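Local atomic coordinates of carboxyl esterase NP (Bacillus subtilis, PDB entry 4CCW), a protein that hydrolyses carboxylic esters to an alcohol and a carboxylate, as a carboxylesterase of the alpha/beta hydrolase fold. Residues 72-75 / 76-80; 99-103 / 104-108; 136-139 / 140-144; 253-256 / 257-261; 280-283 / 284-288. All coordinates share one frame; numbering follows the deposited sequence.

Interaction 1: residues 72-75 / 76-80; sequences PNIA and DWSSK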
loop_
_atom_site.group_PDB
_atom_site.type_symbol
_atom_site.label_atom_id
_atom_site.label_comp_id
_atom_site.label_asym_id
_atom_site.label_seq_id
_atom_site.Cartn_x
_atom_site.Cartn_y
_atom_site.Cartn_z
ATOM N N PRO A 72 -9.064 -1.656 -9.768
ATOM C CA PRO A 72 -10.498 -1.860 -9.506
ATOM C C PRO A 72 -11.168 -0.710 -8.760
ATOM O O PRO A 72 -12.388 -0.726 -8.565
ATOM C CB PRO A 72 -10.527 -3.100 -8.601
ATOM C CG PRO A 72 -9.140 -3.648 -8.581
ATOM C CD PRO A 72 -8.238 -2.502 -8.891
ATOM N N ASN A 73 -10.379 0.268 -8.340
ATOM C CA ASN A 73 -10.855 1.281 -7.402
ATOM C C ASN A 73 -10.730 2.667 -7.987
ATOM O O ASN A 73 -11.430 3.587 -7.574
ATOM C CB ASN A 73 -10.046 1.235 -6.098
ATOM C CG ASN A 73 -9.742 -0.174 -5.644
ATOM O OD1 ASN A 73 -8.621 -0.663 -5.836
ATOM N ND2 ASN A 73 -10.741 -0.852 -5.067
ATOM N N ILE A 74 -9.836 2.810 -8.958
ATOM C CA ILE A 74 -9.416 4.129 -9.402
ATOM C C ILE A 74 -10.498 4.905 -10.174
ATOM O O ILE A 74 -10.542 6.126 -10.087
ATOM C CB ILE A 74 -8.078 4.078 -10.180
ATOM C CG1 ILE A 74 -7.472 5.486 -10.327
ATOM C CG2 ILE A 74 -8.252 3.403 -11.536
ATOM C CD1 ILE A 74 -7.028 6.112 -9.021
ATOM N N ALA A 75 -11.374 4.210 -10.902
ATOM C CA ALA A 75 -12.462 4.904 -11.630
ATOM C C ALA A 75 -13.416 5.629 -10.676
ATOM O O ALA A 75 -13.789 6.783 -10.924
ATOM C CB ALA A 75 -13.229 3.940 -12.521
ATOM N N ASP A 76 -13.797 4.954 -9.591
ATOM C CA ASP A 76 -14.653 5.541 -8.550
ATOM C C ASP A 76 -13.922 6.637 -7.762
ATOM O O ASP A 76 -14.421 7.756 -7.652
ATOM C CB ASP A 76 -15.163 4.469 -7.575
ATOM C CG ASP A 76 -16.378 3.704 -8.095
ATOM O OD1 ASP A 76 -17.016 4.127 -9.087
ATOM O OD2 ASP A 76 -16.705 2.662 -7.484
ATOM N N TRP A 77 -12.746 6.323 -7.214
ATOM C CA TRP A 77 -12.047 7.302 -6.374
ATOM C C TRP A 77 -11.600 8.502 -7.152
ATOM O O TRP A 77 -11.685 9.626 -6.654
ATOM C CB TRP A 77 -10.877 6.679 -5.602
ATOM C CG TRP A 77 -11.305 5.648 -4.592
ATOM C CD1 TRP A 77 -12.561 5.491 -4.015
ATOM C CD2 TRP A 77 -10.483 4.585 -3.995
ATOM N NE1 TRP A 77 -12.573 4.439 -3.138
ATOM C CE2 TRP A 77 -11.363 3.854 -3.076
ATOM C CE3 TRP A 77 -9.160 4.179 -4.131
ATOM C CZ2 TRP A 77 -10.919 2.771 -2.334
ATOM C CZ3 TRP A 77 -8.715 3.087 -3.366
ATOM C CH2 TRP A 77 -9.578 2.400 -2.494
ATOM N N SER A 78 -11.177 8.276 -8.395
ATOM C CA SER A 78 -10.678 9.338 -9.278
ATOM C C SER A 78 -11.767 10.308 -9.734
ATOM O O SER A 78 -11.471 11.437 -10.133
ATOM C CB SER A 78 -10.005 8.730 -10.506
ATOM O OG SER A 78 -9.039 9.607 -11.028
ATOM N N SER A 79 -13.028 9.873 -9.689
ATOM C CA SER A 79 -14.127 10.748 -10.104
ATOM C C SER A 79 -14.251 11.979 -9.208
ATOM O O SER A 79 -14.670 13.039 -9.667
ATOM C CB SER A 79 -15.459 9.986 -10.175
ATOM O OG SER A 79 -15.917 9.600 -8.892
ATOM N N LYS A 80 -13.866 11.842 -7.942
ATOM C CA LYS A 80 -14.050 12.915 -6.964
ATOM C C LYS A 80 -12.746 13.556 -6.481
ATOM O O LYS A 80 -12.747 14.699 -6.019
ATOM C CB LYS A 80 -14.860 12.406 -5.764
ATOM C CG LYS A 80 -16.282 11.972 -6.103
ATOM C CD LYS A 80 -17.014 11.411 -4.887
ATOM C CE LYS A 80 -17.215 12.473 -3.813
ATOM N NZ LYS A 80 -17.180 11.855 -2.459
HETATM O O HOH W 1 -13.660 2.218 -9.333
#
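Asn73 lays its CB over one face of the Trp77 indole, 3.6 Å from the centroid of the six-membered ring and 15° off the ring normal, a CH-pi contact in which the nearest ring atoms are CZ3 and CE3. The two side chains run side by side in the same direction, and the Asn73 amide lies nearly parallel to the indole, the planes 18° apart. Trp77 CG stands beside its own backbone N (chi1 -65°), which swings the indole back along the helix toward the residue one turn earlier. The backbone ties the same pair: Trp77 N donates to Asn73 O at 3.1 Å in an almost straight bond. Asn73 sits at the N-cap position of helix 74-80, yet its side chain makes no capping bond; its ND2 is spent instead on Asn284 OD1 and Ser276 O. Water 1 serves the start of the helix, accepting from Asp76 N at 2.8 Å and donating to Pro72 O at 3.3 Å. Farther along, Ser79 OG turns back to donate to Asp76 O at 2.7 Å, and Ser79 N shares that oxygen, so one carbonyl takes two bonds from a single residue. Asp76 OD2 reaches Asn284 ND2, while the indole NE1 donates to Asn284 O. Helix 74-80 is the crossover of the beta-alpha-beta unit between strands 56-60 and 82-86: Trp77 packs on Leu57 and Leu59 of strand 56-60 and on Val287 and Met288 of helix 280-291, and Ile74 packs on Leu59 and on Ser49 of strand 42-49.

Interaction 2: residues 99-103 / 104-108; sequences NLSGT and RTDYA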
loop_
_atom_site.group_PDB
_atom_site.type_symbol
_atom_site.label_atom_id
_atom_site.label_comp_id
_atom_site.label_asym_id
_atom_site.label_seq_id
_atom_site.Cartn_x
_atom_site.Cartn_y
_atom_site.Cartn_z
ATOM N N ASN A 99 20.384 5.857 -1.053
ATOM C CA ASN A 99 20.802 6.097 0.333
ATOM C C ASN A 99 19.680 5.923 1.358
ATOM O O ASN A 99 19.431 6.798 2.190
ATOM C CB ASN A 99 21.501 7.459 0.470
ATOM C CG ASN A 99 22.830 7.512 -0.268
ATOM O OD1 ASN A 99 23.531 6.502 -0.391
ATOM N ND2 ASN A 99 23.189 8.696 -0.762
ATOM N N LEU A 100 19.012 4.776 1.286
ATOM C CA LEU A 100 17.834 4.501 2.112
ATOM C C LEU A 100 18.159 3.524 3.241
ATOM O O LEU A 100 18.362 2.327 3.003
ATOM C CB LEU A 100 16.699 3.960 1.229
ATOM C CG LEU A 100 15.363 3.511 1.833
ATOM C CD1 LEU A 100 14.530 4.691 2.309
ATOM C CD2 LEU A 100 14.593 2.709 0.803
ATOM N N SER A 101 18.198 4.038 4.471
ATOM C CA SER A 101 18.481 3.200 5.644
ATOM C C SER A 101 17.313 2.308 6.060
ATOM O O SER A 101 17.527 1.225 6.605
ATOM C CB SER A 101 18.925 4.044 6.835
ATOM O OG SER A 101 19.470 3.207 7.844
ATOM N N GLY A 102 16.093 2.787 5.821
ATOM C CA GLY A 102 14.873 2.030 6.112
ATOM C C GLY A 102 14.224 2.315 7.455
ATOM O O GLY A 102 13.329 1.572 7.889
ATOM N N THR A 103 14.657 3.375 8.140
ATOM C CA THR A 103 14.018 3.702 9.417
ATOM C C THR A 103 12.634 4.267 9.180
ATOM O O THR A 103 12.313 4.719 8.078
ATOM C CB THR A 103 14.811 4.703 10.275
ATOM O OG1 THR A 103 14.776 6.004 9.673
ATOM C CG2 THR A 103 16.244 4.237 10.474
ATOM N N ARG A 104 11.822 4.254 10.232
ATOM C CA ARG A 104 10.487 4.810 10.149
ATOM C C ARG A 104 10.555 6.335 9.978
ATOM O O ARG A 104 9.712 6.930 9.325
ATOM C CB ARG A 104 9.688 4.411 11.383
ATOM C CG ARG A 104 9.537 2.895 11.495
ATOM C CD ARG A 104 8.460 2.508 12.503
ATOM N NE ARG A 104 8.850 2.779 13.885
ATOM C CZ ARG A 104 9.653 1.998 14.608
ATOM N NH1 ARG A 104 10.185 0.879 14.081
ATOM N NH2 ARG A 104 9.940 2.342 15.858
ATOM N N THR A 105 11.572 6.953 10.550
ATOM C CA THR A 105 11.794 8.386 10.335
ATOM C C THR A 105 12.069 8.681 8.851
ATOM O O THR A 105 11.446 9.567 8.263
ATOM C CB THR A 105 12.930 8.909 11.230
ATOM O OG1 THR A 105 12.544 8.764 12.603
ATOM C CG2 THR A 105 13.212 10.381 10.954
ATOM N N ASP A 106 12.982 7.915 8.251
ATOM C CA ASP A 106 13.331 8.062 6.833
ATOM C C ASP A 106 12.105 7.955 5.941
ATOM O O ASP A 106 11.887 8.802 5.082
ATOM C CB ASP A 106 14.363 7.007 6.409
ATOM C CG ASP A 106 15.756 7.282 6.957
ATOM O OD1 ASP A 106 16.081 8.449 7.256
ATOM O OD2 ASP A 106 16.534 6.317 7.091
ATOM N N TYR A 107 11.304 6.910 6.150
ATOM C CA TYR A 107 10.110 6.711 5.343
ATOM C C TYR A 107 9.086 7.851 5.457
ATOM O O TYR A 107 8.494 8.239 4.458
ATOM C CB TYR A 107 9.474 5.349 5.652
ATOM C CG TYR A 107 10.226 4.146 5.075
ATOM C CD1 TYR A 107 10.486 4.043 3.704
ATOM C CD2 TYR A 107 10.627 3.089 5.899
ATOM C CE1 TYR A 107 11.144 2.927 3.178
ATOM C CE2 TYR A 107 11.282 1.974 5.386
ATOM C CZ TYR A 107 11.536 1.893 4.030
ATOM O OH TYR A 107 12.190 0.779 3.529
ATOM N N ALA A 108 8.871 8.385 6.659
ATOM C CA ALA A 108 7.975 9.536 6.811
ATOM C C ALA A 108 8.514 10.778 6.083
ATOM O O ALA A 108 7.747 11.512 5.455
ATOM C CB ALA A 108 7.704 9.845 8.277
#
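Thr103 OG1 accepts from Asp106 N at 3.0 Å, with an N-H...O angle of 166°, and the Thr103 carbonyl takes Tyr107 N at 3.1 Å. The hydroxyl can meet the amide because OG1 is tucked between its own backbone N and carbonyl carbon (chi1 70°), facing into the first turn. The Asp106 side chain comes back across the same threonine, its OD2 3.1 Å from Thr103 OG1 and 3.3 Å from Ser101 CB, so the carboxylate rests against both the hydroxyl and the loop. Beside it the Tyr107 ring reaches back to the loop: CE1 meets Leu100 CD1 at 3.9 Å, the two side chains crossing at about a right angle, and CE2 comes within 3.3 Å of Gly102 O. This is an N-cap, with Thr103 bonding the amide three residues on at the start of helix 104-118, a helix of the alpha/beta hydrolase fold that the chain enters from strand 96-97 through the loop 99-103. Gly102 has a positive phi of 95°, where a CB would be jammed against the preceding carbonyl oxygen, which helps explain a glycine just ahead of the cap. Further out, the Tyr107 ring meets His134 edge-to-face and lies nearly parallel to Phe220. Arg104 has its partners elsewhere: its NH1 donates to the carbonyls of Ala217 and Gly219, and its guanidinium makes a cation-pi contact with Tyr222. On the flank of the helix, Arg104 O receives Asn137 ND2, and Ala108 packs against Asn137 and Arg141 of helix 130-141.

Interaction 3: residues 136-139 / 140-144; sequences MNFL and LRMPE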
loop_
_atom_site.group_PDB
_atom_site.type_symbol
_atom_site.label_atom_id
_atom_site.label_comp_id
_atom_site.label_asym_id
_atom_site.label_seq_id
_atom_site.Cartn_x
_atom_site.Cartn_y
_atom_site.Cartn_z
ATOM N N MET A 136 -0.123 4.838 8.603
ATOM C CA MET A 136 -0.239 5.031 10.040
ATOM C C MET A 136 1.004 5.761 10.567
ATOM O O MET A 136 0.894 6.690 11.359
ATOM C CB MET A 136 -0.428 3.691 10.771
ATOM C CG MET A 136 -0.665 3.833 12.266
ATOM S SD MET A 136 -2.263 4.599 12.572
ATOM C CE MET A 136 -3.311 3.193 12.729
ATOM N N ASN A 137 2.175 5.351 10.100
ATOM C CA ASN A 137 3.413 5.968 10.556
ATOM C C ASN A 137 3.402 7.478 10.233
ATOM O O ASN A 137 3.807 8.321 11.058
ATOM C CB ASN A 137 4.623 5.261 9.914
ATOM C CG ASN A 137 5.959 5.822 10.391
ATOM O OD1 ASN A 137 6.305 5.740 11.573
ATOM N ND2 ASN A 137 6.724 6.367 9.462
ATOM N N PHE A 138 2.895 7.815 9.050
ATOM C CA PHE A 138 2.891 9.213 8.577
ATOM C C PHE A 138 1.889 10.079 9.334
ATOM O O PHE A 138 2.210 11.199 9.750
ATOM C CB PHE A 138 2.639 9.271 7.065
ATOM C CG PHE A 138 2.806 10.645 6.458
ATOM C CD1 PHE A 138 4.076 11.179 6.249
ATOM C CD2 PHE A 138 1.701 11.385 6.068
ATOM C CE1 PHE A 138 4.236 12.434 5.664
ATOM C CE2 PHE A 138 1.848 12.634 5.487
ATOM C CZ PHE A 138 3.117 13.158 5.285
ATOM N N LEU A 139 0.673 9.578 9.500
ATOM C CA LEU A 139 -0.354 10.365 10.181
ATOM C C LEU A 139 -0.003 10.591 11.655
ATOM O O LEU A 139 -0.385 11.613 12.219
ATOM C CB LEU A 139 -1.756 9.751 9.993
ATOM C CG LEU A 139 -2.091 8.433 10.700
ATOM C CD1 LEU A 139 -2.653 8.701 12.093
ATOM C CD2 LEU A 139 -3.081 7.609 9.872
ATOM N N LEU A 140 0.720 9.656 12.273
ATOM C CA LEU A 140 1.139 9.831 13.666
ATOM C C LEU A 140 2.225 10.889 13.792
ATOM O O LEU A 140 2.272 11.622 14.776
ATOM C CB LEU A 140 1.615 8.514 14.282
ATOM C CG LEU A 140 0.555 7.450 14.588
ATOM C CD1 LEU A 140 1.208 6.208 15.157
ATOM C CD2 LEU A 140 -0.509 7.956 15.551
ATOM N N ARG A 141 3.099 10.966 12.788
ATOM C CA ARG A 141 4.208 11.922 12.824
ATOM C C ARG A 141 3.807 13.318 12.339
ATOM O O ARG A 141 4.341 14.327 12.828
ATOM C CB ARG A 141 5.410 11.395 12.033
ATOM C CG ARG A 141 6.132 10.242 12.712
ATOM C CD ARG A 141 6.958 9.450 11.710
ATOM N NE ARG A 141 7.674 8.348 12.340
ATOM C CZ ARG A 141 8.842 8.468 12.965
ATOM N NH1 ARG A 141 9.440 9.653 13.062
ATOM N NH2 ARG A 141 9.402 7.405 13.510
ATOM N N MET A 142 2.858 13.374 11.406
ATOM C CA MET A 142 2.507 14.613 10.703
ATOM C C MET A 142 1.006 14.784 10.476
ATOM O O MET A 142 0.557 14.885 9.327
ATOM C CB MET A 142 3.238 14.659 9.371
ATOM C CG MET A 142 4.722 14.395 9.525
ATOM S SD MET A 142 5.656 15.118 8.194
ATOM C CE MET A 142 7.262 14.377 8.500
ATOM N N PRO A 143 0.225 14.851 11.573
ATOM C CA PRO A 143 -1.239 14.976 11.489
ATOM C C PRO A 143 -1.696 16.222 10.746
ATOM O O PRO A 143 -2.842 16.295 10.282
ATOM C CB PRO A 143 -1.671 15.049 12.958
ATOM C CG PRO A 143 -0.457 15.517 13.698
ATOM C CD PRO A 143 0.697 14.900 12.970
ATOM N N GLU A 144 -0.799 17.201 10.655
ATOM C CA GLU A 144 -1.063 18.467 9.991
ATOM C C GLU A 144 -1.183 18.348 8.463
ATOM O O GLU A 144 -1.573 19.321 7.790
ATOM C CB GLU A 144 0.042 19.476 10.345
ATOM C CG GLU A 144 1.389 19.207 9.674
ATOM C CD GLU A 144 2.319 18.296 10.470
ATOM O OE1 GLU A 144 1.887 17.713 11.488
ATOM O OE2 GLU A 144 3.502 18.170 10.073
HETATM O O HOH W 2 7.329 5.454 14.301
#
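One turn at the C-terminal end of helix 130-141 is tied by a polar bridge and an aromatic contact, both between residues four apart. In the bridge, Arg141 NE donates to Asn137 OD1 at 3.0 Å. The oxygen lies at the edge of the guanidinium, near its plane, but the NE comes in above the carbonyl plane of the amide, and the two flat groups are turned 59° against each other. Asn137 CG is anti to the backbone N (chi1 -178°), carrying the amide toward the arginine, whose chain is extended from CG to NE. Water 2 closes the arrangement, donating to OD1 at 2.9 Å and accepting from Arg141 NH2. A leucine in place of Asn137 would probably leave Arg141 NE and this water without their acceptor and Arg104 O without the ND2 donor it now has. The aromatic contact is Met-aromatic: Met142 SD lies 4.0 Å from Phe138 CE1, oblique to the ring, while Met142 CB sits over one face. Here the helix runs out, with Met142 the first residue to leave helical angles although its N still donates to Phe138 O at 2.8 Å. The helix crosses over between strands 123-128 and 146-152. Leu139 faces Val146, Ala149 and Ile236 on the sheet, Met136 touches Ile151, and on the flank Phe138 meets Leu111 and Phe115 of helix 104-118.

Interaction 4: residues 253-256 / 257-261; sequences LHRA and SSFVP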
loop_
_atom_site.group_PDB
_atom_site.type_symbol
_atom_site.label_atom_id
_atom_site.label_comp_id
_atom_site.label_asym_id
_atom_site.label_seq_id
_atom_site.Cartn_x
_atom_site.Cartn_y
_atom_site.Cartn_z
ATOM N N LEU A 253 -8.885 -5.614 14.964
ATOM C CA LEU A 253 -9.946 -4.629 15.187
ATOM C C LEU A 253 -10.037 -4.299 16.680
ATOM O O LEU A 253 -10.211 -3.133 17.055
ATOM C CB LEU A 253 -11.293 -5.140 14.658
ATOM C CG LEU A 253 -12.498 -4.189 14.849
ATOM C CD1 LEU A 253 -13.480 -4.321 13.697
ATOM C CD2 LEU A 253 -13.187 -4.497 16.162
ATOM N N HIS A 254 -9.934 -5.323 17.524
ATOM C CA HIS A 254 -10.053 -5.125 18.969
ATOM C C HIS A 254 -8.990 -4.179 19.444
ATOM O O HIS A 254 -9.294 -3.182 20.104
ATOM C CB HIS A 254 -9.990 -6.453 19.731
ATOM C CG HIS A 254 -9.794 -6.278 21.215
ATOM N ND1 HIS A 254 -8.581 -6.253 21.779
ATOM C CD2 HIS A 254 -10.708 -6.064 22.237
ATOM C CE1 HIS A 254 -8.705 -6.051 23.106
ATOM N NE2 HIS A 254 -10.003 -5.929 23.384
ATOM N N ARG A 255 -7.731 -4.430 19.074
ATOM C CA ARG A 255 -6.663 -3.567 19.575
ATOM C C ARG A 255 -6.797 -2.133 19.029
ATOM O O ARG A 255 -6.706 -1.162 19.789
ATOM C CB ARG A 255 -5.261 -4.157 19.280
ATOM C CG ARG A 255 -4.157 -3.288 19.885
ATOM C CD ARG A 255 -2.836 -4.009 20.089
ATOM N NE ARG A 255 -1.939 -3.099 20.813
ATOM C CZ ARG A 255 -0.992 -2.335 20.256
ATOM N NH1 ARG A 255 -0.738 -2.380 18.943
ATOM N NH2 ARG A 255 -0.264 -1.542 21.028
ATOM N N ALA A 256 -7.055 -2.003 17.726
ATOM C CA ALA A 256 -7.189 -0.694 17.102
ATOM C C ALA A 256 -8.302 0.127 17.777
ATOM O O ALA A 256 -8.119 1.305 18.132
ATOM C CB ALA A 256 -7.463 -0.864 15.608
ATOM N N SER A 257 -9.446 -0.523 17.971
ATOM C CA SER A 257 -10.620 0.127 18.554
ATOM C C SER A 257 -10.428 0.474 20.018
ATOM O O SER A 257 -11.073 1.388 20.502
ATOM C CB SER A 257 -11.859 -0.754 18.399
ATOM O OG SER A 257 -12.125 -1.014 17.031
ATOM N N SER A 258 -9.551 -0.269 20.705
ATOM C CA SER A 258 -9.272 -0.044 22.132
ATOM C C SER A 258 -8.476 1.246 22.396
ATOM O O SER A 258 -8.641 1.865 23.452
ATOM C CB SER A 258 -8.542 -1.255 22.743
ATOM O OG SER A 258 -9.433 -2.389 22.811
ATOM N N PHE A 259 -7.624 1.636 21.449
ATOM C CA PHE A 259 -6.684 2.752 21.666
ATOM C C PHE A 259 -6.811 3.974 20.741
ATOM O O PHE A 259 -6.536 5.110 21.172
ATOM C CB PHE A 259 -5.240 2.230 21.591
ATOM C CG PHE A 259 -4.912 1.196 22.630
ATOM C CD1 PHE A 259 -4.618 1.573 23.930
ATOM C CD2 PHE A 259 -4.890 -0.160 22.302
ATOM C CE1 PHE A 259 -4.324 0.625 24.895
ATOM C CE2 PHE A 259 -4.613 -1.113 23.266
ATOM C CZ PHE A 259 -4.330 -0.723 24.562
ATOM N N VAL A 260 -7.178 3.767 19.478
ATOM C CA VAL A 260 -7.169 4.883 18.511
ATOM C C VAL A 260 -8.404 5.751 18.756
ATOM O O VAL A 260 -9.508 5.253 18.675
ATOM C CB VAL A 260 -7.141 4.393 17.045
ATOM C CG1 VAL A 260 -7.239 5.559 16.069
ATOM C CG2 VAL A 260 -5.879 3.573 16.769
ATOM N N PRO A 261 -8.212 7.039 19.063
ATOM C CA PRO A 261 -9.334 7.896 19.488
ATOM C C PRO A 261 -10.431 8.059 18.447
ATOM O O PRO A 261 -11.612 8.031 18.782
ATOM C CB PRO A 261 -8.663 9.242 19.725
ATOM C CG PRO A 261 -7.294 8.873 20.143
ATOM C CD PRO A 261 -6.924 7.734 19.242
#
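Ser257 and Ser258 each turn a hydroxyl back onto the carbonyl one turn earlier. Ser257 OG donates to Leu253 O at 2.9 Å, and Ser257 N bonds the same oxygen; Ser258 OG reaches His254 O at 2.8 Å, again alongside its own N. Each pair of donors comes from opposite faces of the carbonyl plane, and Ser258 OG lies 41° out of that plane. Both hydroxyls stand beside their own backbone N (chi1 -60° and -69°), a setting from which a serine in a helix can bond back to the preceding turn. Ser258 OG also sits over one face of the His254 imidazole, 3.6 Å from NE2. Helix 249-259 ends just beyond, where Val260 leaves helical angles while its N still donates to Ala256 O at 3.0 Å. The packing is carried by Phe259, whose CD2 and CE2 lie against Arg255 CG, CD2 at 4.0 Å; the ring also turns its edge to Arg255 O, with CD2 3.3 Å away, and packs on Leu229 of helix 226-230. Farther along, the Arg255 guanidinium makes a salt bridge to Asp226 and donates to the carbonyls of Phe158 and Phe224. Replacing Phe259 with a serine is likely to open a gap beside Arg255 CG and against Leu229, leaving the arginine stem freer to move. On the inner side Leu253 and Ala256 pack on strands 236-241 and 263-268, which this helix connects. The chemistry thus divides: the exposed serines spend their hydroxyls on the helix's own carbonyls, whereas Arg255 carries its charge out to Asp226, which probably helps fix the direction of the extended side chain.

Interaction 5: residues 280-283 / 284-288; sequences PAYV and NERVM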
loop_
_atom_site.group_PDB
_atom_site.type_symbol
_atom_site.label_atom_id
_atom_site.label_comp_id
_atom_site.label_asym_id
_atom_site.label_seq_id
_atom_site.Cartn_x
_atom_site.Cartn_y
_atom_site.Cartn_z
ATOM N N PRO A 280 -14.304 -4.727 -4.562
ATOM C CA PRO A 280 -14.151 -3.318 -4.958
ATOM C C PRO A 280 -15.441 -2.499 -4.868
ATOM O O PRO A 280 -15.385 -1.351 -4.449
ATOM C CB PRO A 280 -13.673 -3.401 -6.416
ATOM C CG PRO A 280 -14.144 -4.732 -6.891
ATOM C CD PRO A 280 -14.029 -5.634 -5.695
ATOM N N ALA A 281 -16.589 -3.066 -5.242
ATOM C CA ALA A 281 -17.844 -2.305 -5.166
ATOM C C ALA A 281 -18.134 -1.819 -3.741
ATOM O O ALA A 281 -18.506 -0.657 -3.540
ATOM C CB ALA A 281 -19.020 -3.105 -5.722
ATOM N N TYR A 282 -17.963 -2.701 -2.757
ATOM C CA TYR A 282 -18.215 -2.324 -1.369
ATOM C C TYR A 282 -17.137 -1.386 -0.866
ATOM O O TYR A 282 -17.433 -0.361 -0.263
ATOM C CB TYR A 282 -18.292 -3.537 -0.430
ATOM C CG TYR A 282 -18.558 -3.105 0.998
ATOM C CD1 TYR A 282 -19.821 -2.653 1.377
ATOM C CD2 TYR A 282 -17.535 -3.093 1.953
ATOM C CE1 TYR A 282 -20.073 -2.224 2.670
ATOM C CE2 TYR A 282 -17.776 -2.664 3.251
ATOM C CZ TYR A 282 -19.039 -2.237 3.604
ATOM O OH TYR A 282 -19.276 -1.806 4.887
ATOM N N VAL A 283 -15.882 -1.764 -1.098
ATOM C CA VAL A 283 -14.744 -1.006 -0.564
ATOM C C VAL A 283 -14.681 0.409 -1.147
ATOM O O VAL A 283 -14.452 1.389 -0.412
ATOM C CB VAL A 283 -13.430 -1.776 -0.765
ATOM C CG1 VAL A 283 -12.235 -0.911 -0.391
ATOM C CG2 VAL A 283 -13.449 -3.045 0.083
ATOM N N ASN A 284 -14.907 0.515 -2.457
ATOM C CA ASN A 284 -14.951 1.812 -3.124
ATOM C C ASN A 284 -15.926 2.782 -2.456
ATOM O O ASN A 284 -15.533 3.880 -2.100
ATOM C CB ASN A 284 -15.328 1.673 -4.605
ATOM C CG ASN A 284 -14.226 1.036 -5.431
ATOM O OD1 ASN A 284 -13.140 0.761 -4.929
ATOM N ND2 ASN A 284 -14.509 0.798 -6.712
ATOM N N GLU A 285 -17.185 2.360 -2.293
ATOM C CA GLU A 285 -18.236 3.201 -1.686
ATOM C C GLU A 285 -17.951 3.501 -0.218
ATOM O O GLU A 285 -18.176 4.626 0.252
ATOM C CB GLU A 285 -19.618 2.538 -1.813
ATOM C CG GLU A 285 -20.782 3.379 -1.284
ATOM C CD GLU A 285 -20.965 3.339 0.237
ATOM O OE1 GLU A 285 -20.550 2.361 0.887
ATOM O OE2 GLU A 285 -21.558 4.298 0.791
ATOM N N ARG A 286 -17.479 2.486 0.502
ATOM C CA ARG A 286 -17.244 2.605 1.938
ATOM C C ARG A 286 -16.201 3.680 2.223
ATOM O O ARG A 286 -16.382 4.497 3.110
ATOM C CB ARG A 286 -16.810 1.258 2.537
ATOM C CG ARG A 286 -16.520 1.296 4.037
ATOM C CD ARG A 286 -17.780 1.597 4.831
ATOM N NE ARG A 286 -17.580 1.883 6.258
ATOM C CZ ARG A 286 -17.541 3.108 6.795
ATOM N NH1 ARG A 286 -17.647 4.191 6.029
ATOM N NH2 ARG A 286 -17.391 3.254 8.110
ATOM N N VAL A 287 -15.109 3.658 1.469
ATOM C CA VAL A 287 -14.046 4.649 1.627
ATOM C C VAL A 287 -14.550 6.041 1.262
ATOM O O VAL A 287 -14.302 7.018 1.983
ATOM C CB VAL A 287 -12.800 4.280 0.798
ATOM C CG1 VAL A 287 -11.848 5.468 0.710
ATOM C CG2 VAL A 287 -12.094 3.069 1.395
ATOM N N MET A 288 -15.280 6.137 0.154
ATOM C CA MET A 288 -15.846 7.417 -0.248
ATOM C C MET A 288 -16.762 8.006 0.815
ATOM O O MET A 288 -16.684 9.196 1.120
ATOM C CB MET A 288 -16.599 7.301 -1.564
ATOM C CG MET A 288 -16.339 8.501 -2.445
ATOM S SD MET A 288 -14.789 8.229 -3.319
ATOM C CE MET A 288 -15.517 7.420 -4.738
#
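The Tyr282 ring has Arg286 CB over one face, 4.1 Å above the plane and offset toward the rim, with ring atom CE2 the nearest. The two side chains run side by side, pointing the same way, and farther out Tyr282 OH meets Arg286 CD at 3.7 Å. The guanidinium is not stacked on the phenol: the planes are 73° apart. Both CG atoms stand anti to their backbone N (chi1 -180° and 179°), and the arginine chain then bends at chi2, keeping its stem beside the ring. Their polar ends share a target, since Tyr282 OH bonds Glu266 OE2 while Arg286 NE makes a salt bridge to OE1 of the same carboxylate; Arg286 NH2 pairs with Glu264. Two glutamates thus probably balance this buried arginine; Arg289, close to Arg286, has its own salt bridge to Glu285. These residues lie on helix 280-291, the last helix of the alpha/beta hydrolase chain, and in the backbone Arg286 N donates to Tyr282 O at 2.9 Å and Val287 N to Val283 O at 3.0 Å. Val283 CG1 and Val287 CG2 line up one turn apart at 4.4 Å. Asn284 turns its amide to the start of helix 74-80, where its ND2 also donates to Pro72 O, and Val287 touches Leu237 of strand 236-241.

Overall arrangement
Two pairs of the five contacts touch. Interactions 1 and 5, centres 10 Å apart, are joined through Asn284, whose amide bonds Asn73 (OD1 to ND2, 2.9 Å) and Asp76, where helices 74-80 and 280-291 meet. Interactions 2 and 3, centres 15 Å apart, meet where Asn137 ND2 comes 3.0 Å from Arg104 O. Interaction 4 comes within about 5 Å of interaction 3, nearest atoms, without touching. None forms the active site: the side chain of Val283 is about 12 Å from that of His273, the probable proton acceptor, and the bound (2-hydroxyethoxy)acetic acid lies about 12 Å from the Tyr107 side chain.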